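Local coordinates for putative exotoxin (superantigen) (PDB 1TY0), which is a streptococcal pyrogenic exotoxin, a superantigen that binds the T-cell receptor and can use the same surface to dimerise, at residues K103-L108 with Q115-N120; G158-A163 with F204-W209. All coordinates share one frame; numbering follows the deposited sequence.

Interactions 1 and 2 lie in the beta-grasp domain of the toxin and belong to one mixed sheet, whose strands run in the order 113-119, 105-110, 201-209, 157-164, 168-173. Interaction 1, the hairpin of the first two, comes earlier along the chain and closes before interaction 2 opens; their centres are about 11 Å apart. Strand 105-110 runs parallel to strand 201-209 and joins the pairs: Asn107 N probably bonds to Phe204 O at 2.9 Å, and Asn107 O to Ile206 N. Helix 131-146 packs on one face of both contacts. The other carries Asn107 and Asp205, which with His169 and His203 binds zinc, although no zinc is bound to this chain.

Interaction 1. Residues K103-L108 with Q115-N120; sequences KIVGNL and QKTLIN
Strands 105-108 and 115-119 are the two arms of an antiparallel beta hairpin, with Gly106 opposite Leu118 as a hydrogen-bonded pair. Leu118 N reaches Gly106 O at 2.7 Å from above the carbonyl plane, and Gly106 N returns a bond to Leu118 O. Toward the turn Gln115 and Lys116 both face Leu108 in a classic beta bulge: Leu108 N bonds to Lys116 O nearly along the C=O axis, while Leu108 O takes Gln115 N at 2.8 Å. At the other end the side chain of Asn120 prolongs the ladder. Its CG lies beside its own backbone N (chi1 -66°), and OD1 accepts the almost straight N-H of Ile104 at 2.9 Å, as Asn120 N bonds to Ile104 O.

Besides Lys116, whose end leads away, one face carries Leu108 and Leu118, which touch lightly (Leu108 CB to Leu118 CD1, 4.3 Å) and are buried mainly by strand 201-209 and helix 131-146. The opposite face, with Val105, Asn107, Thr117 and Ile119, is more open to solvent. There Val105 CG1 touches Thr117 CG2 at 3.6 Å, and the extended Lys103 chain crosses Ile119 obliquely. Asn107 and Thr117 point the same way, side by side; a water bridges Asn107 OD1 and Thr117 OG1, 2.7 Å from each and donating to OD1. Asn107 ND2 hydrogen-bonds Asp205 OD1, so the polar patch borders the zinc-binding residues.

Strand 201-209 flanks strand 105-110 on the side away from the hairpin partner, and helix 131-146 covers the leucine face, with Tyr146 against Leu108 and Tyr141 against Leu118.

Interaction 2. Residues G158-A163 with F204-W209; sequences GQLEIA and FDIYLW
In the five-stranded mixed sheet of the beta-grasp domain, strands 158-163 and 204-209 form an antiparallel pair that carries Asp205, a zinc-binding residue; the site is empty in this chain. The two strands are in regular register, with Gln159 opposite Tyr207 and Glu161 opposite Asp205 as hydrogen-bonded pairs. Tyr207 N points almost straight at Gln159 O (178°), and Glu161 N bonds to Asp205 O at 2.8 Å, nearly along the C=O axis. Next to them Gly158 comes very close to the other strand, its CA 2.9 Å from Tyr207 O in a CA-H...O contact.

The buried face includes Leu160, Ile162 and Ile206, packed on helix 131-146 (Leu160 and Ile206 on Ile138, Ile206 also on Leu142, Ile162 on Phe134), Phe204 on Ile104 and Pro121, and Leu208 on Ile148 and Tyr155. The Phe204 ring group takes the crowded position between backbone N and carbonyl carbon (chi1 73°), and Ile162 CD1 presses on Phe204 CB at 3.4 Å. Leu160 CD1 lies obliquely by the same ring.

The other face is polar and partly exposed. Asp205 OD1 is held by Asn107 ND2. Glu161 has like charge to Asp205, with OE1 4.6 Å from Asp205 OD2, which may raise the proton affinity of either acid when no metal is bound. Glu161 rises beside Tyr207 with its carboxylate almost perpendicular to the ring; OE1 sits at the ring edge, 2.9 Å from Tyr207 CE2, and takes only a weak bond from Tyr207 OH. Beyond Tyr207, Gln159 bends at chi2 and its side chain crosses that of Trp209, the amide and ring planes 31° apart; Trp209 NE1 donates a hydrogen bond to Gln159 OE1 at 2.8 Å, in the amide plane and on an oxygen lone pair.

Interaction 1. Residues K103-L108 with Q115-N120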
loop_
_atom_site.group_PDB
_atom_site.type_symbol
_atom_site.label_atom_id
_atom_site.label_comp_id
_atom_site.label_asym_id
_atom_site.label_seq_id
_atom_site.Cartn_x
_atom_site.Cartn_y
_atom_site.Cartn_z
ATOM N N LYS A 103 0.889 -17.229 20.305
ATOM C CA LYS A 103 0.640 -18.166 19.221
ATOM C C LYS A 103 -0.767 -18.000 18.653
ATOM O O LYS A 103 -1.738 -17.897 19.401
ATOM C CB LYS A 103 0.836 -19.592 19.743
ATOM C CG LYS A 103 0.730 -20.686 18.698
ATOM C CD LYS A 103 0.992 -22.051 19.321
ATOM C CE LYS A 103 1.012 -23.148 18.270
ATOM N NZ LYS A 103 1.271 -24.491 18.863
ATOM N N ILE A 104 -0.869 -17.961 17.327
ATOM C CA ILE A 104 -2.164 -17.829 16.666
ATOM C C ILE A 104 -2.426 -19.096 15.860
ATOM O O ILE A 104 -1.734 -19.382 14.885
ATOM C CB ILE A 104 -2.202 -16.598 15.730
ATOM C CG1 ILE A 104 -1.989 -15.323 16.550
ATOM C CG2 ILE A 104 -3.539 -16.540 14.993
ATOM C CD1 ILE A 104 -1.938 -14.050 15.722
ATOM N N VAL A 105 -3.429 -19.854 16.282
ATOM C CA VAL A 105 -3.778 -21.104 15.627
ATOM C C VAL A 105 -5.190 -21.047 15.072
ATOM O O VAL A 105 -6.072 -20.419 15.657
ATOM C CB VAL A 105 -3.679 -22.285 16.621
ATOM C CG1 VAL A 105 -4.026 -23.592 15.923
ATOM C CG2 VAL A 105 -2.279 -22.350 17.203
ATOM N N GLY A 106 -5.398 -21.702 13.936
ATOM C CA GLY A 106 -6.714 -21.710 13.332
ATOM C C GLY A 106 -6.961 -22.934 12.481
ATOM O O GLY A 106 -6.039 -23.696 12.179
ATOM N N ASN A 107 -8.219 -23.120 12.095
ATOM C CA ASN A 107 -8.618 -24.251 11.271
ATOM C C ASN A 107 -9.062 -23.765 9.905
ATOM O O ASN A 107 -9.753 -22.752 9.789
ATOM C CB ASN A 107 -9.780 -25.008 11.918
ATOM C CG ASN A 107 -9.404 -25.630 13.243
ATOM O OD1 ASN A 107 -8.513 -26.478 13.312
ATOM N ND2 ASN A 107 -10.083 -25.214 14.307
ATOM N N LEU A 108 -8.653 -24.488 8.871
ATOM C CA LEU A 108 -9.032 -24.153 7.510
ATOM C C LEU A 108 -9.957 -25.246 6.994
ATOM O O LEU A 108 -9.517 -26.371 6.758
ATOM C CB LEU A 108 -7.798 -24.071 6.613
ATOM C CG LEU A 108 -8.078 -23.989 5.108
ATOM C CD1 LEU A 108 -8.783 -22.684 4.753
ATOM C CD2 LEU A 108 -6.768 -24.106 4.364
ATOM N N GLN A 115 -9.198 -29.103 6.498
ATOM C CA GLN A 115 -8.099 -29.362 5.581
ATOM C C GLN A 115 -6.755 -29.297 6.290
ATOM O O GLN A 115 -5.850 -30.077 5.997
ATOM C CB GLN A 115 -8.119 -28.346 4.438
ATOM C CG GLN A 115 -9.396 -28.369 3.624
ATOM C CD GLN A 115 -9.671 -29.733 3.042
ATOM O OE1 GLN A 115 -8.844 -30.287 2.323
ATOM N NE2 GLN A 115 -10.838 -30.287 3.354
ATOM N N LYS A 116 -6.623 -28.363 7.224
ATOM C CA LYS A 116 -5.373 -28.212 7.951
ATOM C C LYS A 116 -5.506 -27.272 9.135
ATOM O O LYS A 116 -6.395 -26.424 9.174
ATOM C CB LYS A 116 -4.281 -27.684 7.011
ATOM C CG LYS A 116 -2.938 -27.441 7.686
ATOM C CD LYS A 116 -1.875 -27.014 6.686
ATOM C CE LYS A 116 -0.512 -26.889 7.351
ATOM N NZ LYS A 116 0.553 -26.543 6.370
ATOM N N THR A 117 -4.625 -27.453 10.111
ATOM C CA THR A 117 -4.595 -26.594 11.281
ATOM C C THR A 117 -3.464 -25.617 10.981
ATOM O O THR A 117 -2.309 -26.017 10.839
ATOM C CB THR A 117 -4.269 -27.380 12.572
ATOM O OG1 THR A 117 -5.340 -28.289 12.866
ATOM C CG2 THR A 117 -4.091 -26.429 13.744
ATOM N N LEU A 118 -3.807 -24.343 10.854
ATOM C CA LEU A 118 -2.816 -23.320 10.552
ATOM C C LEU A 118 -2.126 -22.860 11.822
ATOM O O LEU A 118 -2.780 -22.441 12.777
ATOM C CB LEU A 118 -3.489 -22.129 9.868
ATOM C CG LEU A 118 -4.308 -22.452 8.616
ATOM C CD1 LEU A 118 -5.032 -21.202 8.143
ATOM C CD2 LEU A 118 -3.399 -22.996 7.525
ATOM N N ILE A 119 -0.799 -22.944 11.828
ATOM C CA ILE A 119 -0.014 -22.525 12.980
ATOM C C ILE A 119 0.751 -21.248 12.644
ATOM O O ILE A 119 1.619 -21.237 11.770
ATOM C CB ILE A 119 0.990 -23.621 13.407
ATOM C CG1 ILE A 119 0.245 -24.934 13.670
ATOM C CG2 ILE A 119 1.736 -23.178 14.659
ATOM C CD1 ILE A 119 1.146 -26.094 14.046
ATOM N N ASN A 120 0.417 -20.173 13.345
ATOM C CA ASN A 120 1.051 -18.879 13.131
ATOM C C ASN A 120 1.099 -18.465 11.665
ATOM O O ASN A 120 2.152 -18.081 11.152
ATOM C CB ASN A 120 2.465 -18.874 13.718
ATOM C CG ASN A 120 2.464 -19.004 15.226
ATOM O OD1 ASN A 120 1.683 -18.344 15.913
ATOM N ND2 ASN A 120 3.348 -19.848 15.751
HETATM O O HOH W 1 -7.146 -28.152 14.872
#

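Interaction 2. Residues G158-A163 with F204-W209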
loop_
_atom_site.group_PDB
_atom_site.type_symbol
_atom_site.label_atom_id
_atom_site.label_comp_id
_atom_site.label_asym_id
_atom_site.label_seq_id
_atom_site.Cartn_x
_atom_site.Cartn_y
_atom_site.Cartn_z
ATOM N N GLY A 158 -17.099 -17.625 1.481
ATOM C CA GLY A 158 -16.194 -17.888 2.585
ATOM C C GLY A 158 -16.436 -17.004 3.786
ATOM O O GLY A 158 -16.941 -15.889 3.654
ATOM N N GLN A 159 -16.081 -17.507 4.964
ATOM C CA GLN A 159 -16.254 -16.752 6.193
ATOM C C GLN A 159 -15.056 -16.919 7.103
ATOM O O GLN A 159 -14.415 -17.968 7.125
ATOM C CB GLN A 159 -17.497 -17.209 6.966
ATOM C CG GLN A 159 -18.815 -17.081 6.233
ATOM C CD GLN A 159 -19.095 -18.264 5.328
ATOM O OE1 GLN A 159 -18.903 -19.417 5.717
ATOM N NE2 GLN A 159 -19.565 -17.985 4.121
ATOM N N LEU A 160 -14.761 -15.868 7.853
ATOM C CA LEU A 160 -13.675 -15.894 8.815
ATOM C C LEU A 160 -14.361 -15.800 10.164
ATOM O O LEU A 160 -15.120 -14.863 10.412
ATOM C CB LEU A 160 -12.744 -14.693 8.618
ATOM C CG LEU A 160 -11.828 -14.348 9.796
ATOM C CD1 LEU A 160 -10.955 -15.538 10.152
ATOM C CD2 LEU A 160 -10.976 -13.141 9.433
ATOM N N GLU A 161 -14.124 -16.785 11.025
ATOM C CA GLU A 161 -14.732 -16.774 12.345
ATOM C C GLU A 161 -13.649 -16.732 13.406
ATOM O O GLU A 161 -12.711 -17.529 13.381
ATOM C CB GLU A 161 -15.605 -18.011 12.557
ATOM C CG GLU A 161 -16.738 -18.160 11.557
ATOM C CD GLU A 161 -17.820 -19.096 12.057
ATOM O OE1 GLU A 161 -17.473 -20.144 12.645
ATOM O OE2 GLU A 161 -19.015 -18.788 11.860
ATOM N N ILE A 162 -13.781 -15.789 14.330
ATOM C CA ILE A 162 -12.815 -15.644 15.404
ATOM C C ILE A 162 -13.449 -16.043 16.725
ATOM O O ILE A 162 -14.436 -15.444 17.156
ATOM C CB ILE A 162 -12.313 -14.192 15.508
ATOM C CG1 ILE A 162 -11.738 -13.750 14.163
ATOM C CG2 ILE A 162 -11.260 -14.081 16.602
ATOM C CD1 ILE A 162 -10.629 -14.639 13.660
ATOM N N ALA A 163 -12.881 -17.063 17.359
ATOM C CA ALA A 163 -13.390 -17.544 18.633
ATOM C C ALA A 163 -12.764 -16.785 19.796
ATOM O O ALA A 163 -11.548 -16.801 19.986
ATOM C CB ALA A 163 -13.114 -19.034 18.773
ATOM N N PHE A 204 -9.185 -19.350 15.460
ATOM C CA PHE A 204 -10.012 -18.858 14.374
ATOM C C PHE A 204 -10.331 -20.005 13.430
ATOM O O PHE A 204 -9.700 -21.062 13.473
ATOM C CB PHE A 204 -9.300 -17.725 13.622
ATOM C CG PHE A 204 -8.160 -18.181 12.759
ATOM C CD1 PHE A 204 -8.382 -18.596 11.453
ATOM C CD2 PHE A 204 -6.859 -18.192 13.253
ATOM C CE1 PHE A 204 -7.323 -19.015 10.645
ATOM C CE2 PHE A 204 -5.794 -18.607 12.458
ATOM C CZ PHE A 204 -6.025 -19.020 11.150
ATOM N N ASP A 205 -11.332 -19.790 12.590
ATOM C CA ASP A 205 -11.742 -20.782 11.617
ATOM C C ASP A 205 -11.945 -20.062 10.301
ATOM O O ASP A 205 -12.494 -18.965 10.269
ATOM C CB ASP A 205 -13.067 -21.440 12.025
ATOM C CG ASP A 205 -12.937 -22.319 13.250
ATOM O OD1 ASP A 205 -12.181 -23.312 13.193
ATOM O OD2 ASP A 205 -13.595 -22.022 14.271
ATOM N N ILE A 206 -11.478 -20.677 9.225
ATOM C CA ILE A 206 -11.649 -20.132 7.890
ATOM C C ILE A 206 -12.511 -21.153 7.165
ATOM O O ILE A 206 -12.125 -22.316 7.044
ATOM C CB ILE A 206 -10.312 -20.007 7.128
ATOM C CG1 ILE A 206 -9.416 -18.967 7.799
ATOM C CG2 ILE A 206 -10.577 -19.609 5.675
ATOM C CD1 ILE A 206 -8.035 -18.864 7.172
ATOM N N TYR A 207 -13.681 -20.722 6.708
ATOM C CA TYR A 207 -14.591 -21.602 5.981
ATOM C C TYR A 207 -14.643 -21.180 4.521
ATOM O O TYR A 207 -15.124 -20.093 4.210
ATOM C CB TYR A 207 -16.006 -21.509 6.557
ATOM C CG TYR A 207 -16.161 -22.025 7.971
ATOM C CD1 TYR A 207 -16.290 -23.390 8.227
ATOM C CD2 TYR A 207 -16.202 -21.146 9.049
ATOM C CE1 TYR A 207 -16.461 -23.864 9.529
ATOM C CE2 TYR A 207 -16.369 -21.607 10.350
ATOM C CZ TYR A 207 -16.500 -22.964 10.585
ATOM O OH TYR A 207 -16.684 -23.411 11.874
ATOM N N LEU A 208 -14.136 -22.018 3.627
ATOM C CA LEU A 208 -14.186 -21.703 2.206
ATOM C C LEU A 208 -15.176 -22.660 1.549
ATOM O O LEU A 208 -15.227 -23.840 1.896
ATOM C CB LEU A 208 -12.810 -21.866 1.565
ATOM C CG LEU A 208 -11.718 -20.942 2.100
ATOM C CD1 LEU A 208 -10.427 -21.178 1.327
ATOM C CD2 LEU A 208 -12.169 -19.498 1.966
ATOM N N TRP A 209 -15.963 -22.152 0.607
ATOM C CA TRP A 209 -16.942 -22.987 -0.083
ATOM C C TRP A 209 -16.814 -22.870 -1.593
ATOM O O TRP A 209 -16.525 -21.793 -2.118
ATOM C CB TRP A 209 -18.359 -22.594 0.335
ATOM C CG TRP A 209 -18.507 -22.428 1.806
ATOM C CD1 TRP A 209 -18.311 -21.283 2.527
ATOM C CD2 TRP A 209 -18.854 -23.443 2.748
ATOM N NE1 TRP A 209 -18.517 -21.524 3.862
ATOM C CE2 TRP A 209 -18.852 -22.843 4.027
ATOM C CE3 TRP A 209 -19.168 -24.805 2.640
ATOM C CZ2 TRP A 209 -19.153 -23.557 5.190
ATOM C CZ3 TRP A 209 -19.465 -25.516 3.796
ATOM C CH2 TRP A 209 -19.457 -24.889 5.055
#